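Alcohol dehydrogenase IV (Corynebacterium glutamicum, PDB 3IV7) probably acts as an NAD-dependent maleylacetate reductase of the iron-containing alcohol dehydrogenase family. Local coordinates at residues S156-L162 / H214-D220. Sequence-based numbering, arbitrary orientation.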
# COMPACT_ATOMS: atom_id res chain seq x y z
N SER A 156 -15.90 4.30 -13.21
CA SER A 156 -15.60 5.39 -14.14
C SER A 156 -16.79 5.80 -15.00
O SER A 156 -16.76 6.85 -15.61
CB SER A 156 -14.40 5.01 -15.04
OG SER A 156 -14.65 3.80 -15.73
N GLU A 157 -17.84 4.98 -15.04
CA GLU A 157 -19.07 5.37 -15.72
C GLU A 157 -19.65 6.62 -15.06
O GLU A 157 -20.26 7.44 -15.73
CB GLU A 157 -20.12 4.24 -15.73
CG GLU A 157 -21.45 4.65 -16.44
CD GLU A 157 -22.34 3.44 -16.81
OE1 GLU A 157 -22.50 2.51 -15.98
OE2 GLU A 157 -22.89 3.44 -17.93
N LEU A 158 -19.43 6.74 -13.75
CA LEU A 158 -19.94 7.88 -12.98
C LEU A 158 -19.11 9.16 -13.25
O LEU A 158 -19.45 10.20 -12.78
CB LEU A 158 -19.91 7.55 -11.47
CG LEU A 158 -20.61 6.24 -11.06
CD1 LEU A 158 -20.52 6.06 -9.53
CD2 LEU A 158 -22.10 6.19 -11.54
N THR A 159 -17.99 9.02 -13.96
CA THR A 159 -17.14 10.14 -14.28
C THR A 159 -17.27 10.57 -15.76
O THR A 159 -16.61 11.52 -16.19
CB THR A 159 -15.64 9.81 -13.98
OG1 THR A 159 -15.22 8.68 -14.75
CG2 THR A 159 -15.44 9.49 -12.53
N MSE A 160 -18.10 9.85 -16.54
CA MSE A 160 -18.23 10.14 -17.94
C MSE A 160 -18.76 11.55 -18.18
O MSE A 160 -18.38 12.19 -19.15
CB MSE A 160 -19.12 9.11 -18.64
CG MSE A 160 -18.53 7.68 -18.61
SE MSE A 160 -17.15 7.43 -19.90
CE MSE A 160 -15.90 6.41 -18.86
N SER A 161 -19.62 12.02 -17.31
CA SER A 161 -20.19 13.35 -17.46
C SER A 161 -19.37 14.46 -16.78
O SER A 161 -19.76 15.59 -16.81
CB SER A 161 -21.61 13.38 -16.91
OG SER A 161 -21.56 13.10 -15.54
N LEU A 162 -18.26 14.11 -16.13
CA LEU A 162 -17.43 15.15 -15.49
C LEU A 162 -16.82 16.03 -16.59
O LEU A 162 -16.13 15.52 -17.48
CB LEU A 162 -16.33 14.53 -14.68
CG LEU A 162 -15.62 15.46 -13.71
CD1 LEU A 162 -16.64 16.03 -12.71
CD2 LEU A 162 -14.56 14.66 -13.01
N HIS A 214 -15.03 10.49 -22.87
CA HIS A 214 -15.65 9.21 -22.50
C HIS A 214 -14.69 8.00 -22.63
O HIS A 214 -15.14 6.86 -22.68
CB HIS A 214 -16.88 8.96 -23.37
CG HIS A 214 -17.96 9.94 -23.14
ND1 HIS A 214 -18.90 10.23 -24.10
CD2 HIS A 214 -18.18 10.80 -22.11
CE1 HIS A 214 -19.72 11.16 -23.62
NE2 HIS A 214 -19.29 11.53 -22.43
N SER A 215 -13.39 8.27 -22.74
CA SER A 215 -12.38 7.18 -22.80
C SER A 215 -12.44 6.35 -21.52
O SER A 215 -12.16 6.86 -20.41
CB SER A 215 -10.99 7.75 -22.95
OG SER A 215 -10.01 6.72 -22.81
N ILE A 216 -12.87 5.11 -21.63
CA ILE A 216 -12.92 4.25 -20.44
C ILE A 216 -11.48 4.05 -19.94
O ILE A 216 -11.20 4.21 -18.76
CB ILE A 216 -13.63 2.88 -20.70
CG1 ILE A 216 -15.12 3.13 -21.03
CG2 ILE A 216 -13.48 1.93 -19.40
CD1 ILE A 216 -15.90 1.87 -21.43
N GLU A 217 -10.56 3.80 -20.87
CA GLU A 217 -9.15 3.61 -20.48
C GLU A 217 -8.64 4.83 -19.69
O GLU A 217 -8.12 4.69 -18.57
CB GLU A 217 -8.28 3.38 -21.71
CG GLU A 217 -6.83 3.03 -21.35
CD GLU A 217 -5.99 2.77 -22.59
OE1 GLU A 217 -6.55 2.40 -23.60
OE2 GLU A 217 -4.77 2.97 -22.55
N GLY A 218 -8.85 6.02 -20.22
CA GLY A 218 -8.37 7.25 -19.56
C GLY A 218 -9.07 7.54 -18.26
O GLY A 218 -8.42 7.92 -17.25
N ARG A 219 -10.38 7.37 -18.24
CA ARG A 219 -11.14 7.60 -17.03
C ARG A 219 -10.76 6.62 -15.91
O ARG A 219 -10.77 6.99 -14.71
CB ARG A 219 -12.62 7.53 -17.31
CG ARG A 219 -13.16 8.70 -18.18
CD ARG A 219 -13.13 9.97 -17.47
NE ARG A 219 -13.85 11.02 -18.17
CZ ARG A 219 -13.99 12.26 -17.71
NH1 ARG A 219 -13.44 12.65 -16.54
NH2 ARG A 219 -14.67 13.15 -18.45
N ASP A 220 -10.45 5.39 -16.27
CA ASP A 220 -10.04 4.39 -15.27
C ASP A 220 -8.67 4.76 -14.73
O ASP A 220 -8.46 4.78 -13.53
CB ASP A 220 -10.00 2.97 -15.86
CG ASP A 220 -11.39 2.34 -15.99
OD1 ASP A 220 -12.30 2.72 -15.22
OD2 ASP A 220 -11.53 1.40 -16.79
O HOH W 1 -14.07 2.03 -12.95
O HOH W 2 -12.52 8.82 -14.19
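In this iron-containing alcohol dehydrogenase fold, the loop after strand 151-154 of the parallel sheet packs on the N-terminal turn of helix 216-236, where the N-terminal alpha/beta domain meets the C-terminal helical domain. Arg219 from the helix grips the type I turn Thr159-Leu162. Arg219 NH2 donates to Leu162 O at 2.9 Å, in the carbonyl plane but 21° out of the guanidinium plane. Thr159 O sits over the centre of one guanidinium face, 3.1 Å from Arg219 CZ, at a poor angle for bonding to its nitrogens. Arg219 NE is hydrogen-bonded to Pro213 O, and NH1 to Tyr122 OH and Ser167 OG; these bonds hold the guanidinium in place. The side chain of Met160, present as selenomethionine, runs past that of Arg219 in the opposite direction. Bends at chi2 (-78°) and chi3 bring Met160 CE to 3.6 Å from Arg219 CG and also against Ile216 CG1. Met160 SE passes 3.8 Å from His214 CB, oblique to the ring, and Met160 O meets the ring edge at CD2. Ser215 N-caps the helix, its OG accepting from Gly218 N. Water 2 bridges Thr159 OG1 and Arg219 O. At the other end, Ser156 OG donates to Asp220 OD1 at 2.6 Å, from above the carboxylate plane, and water 1 links that same OD1 to Ser156 N.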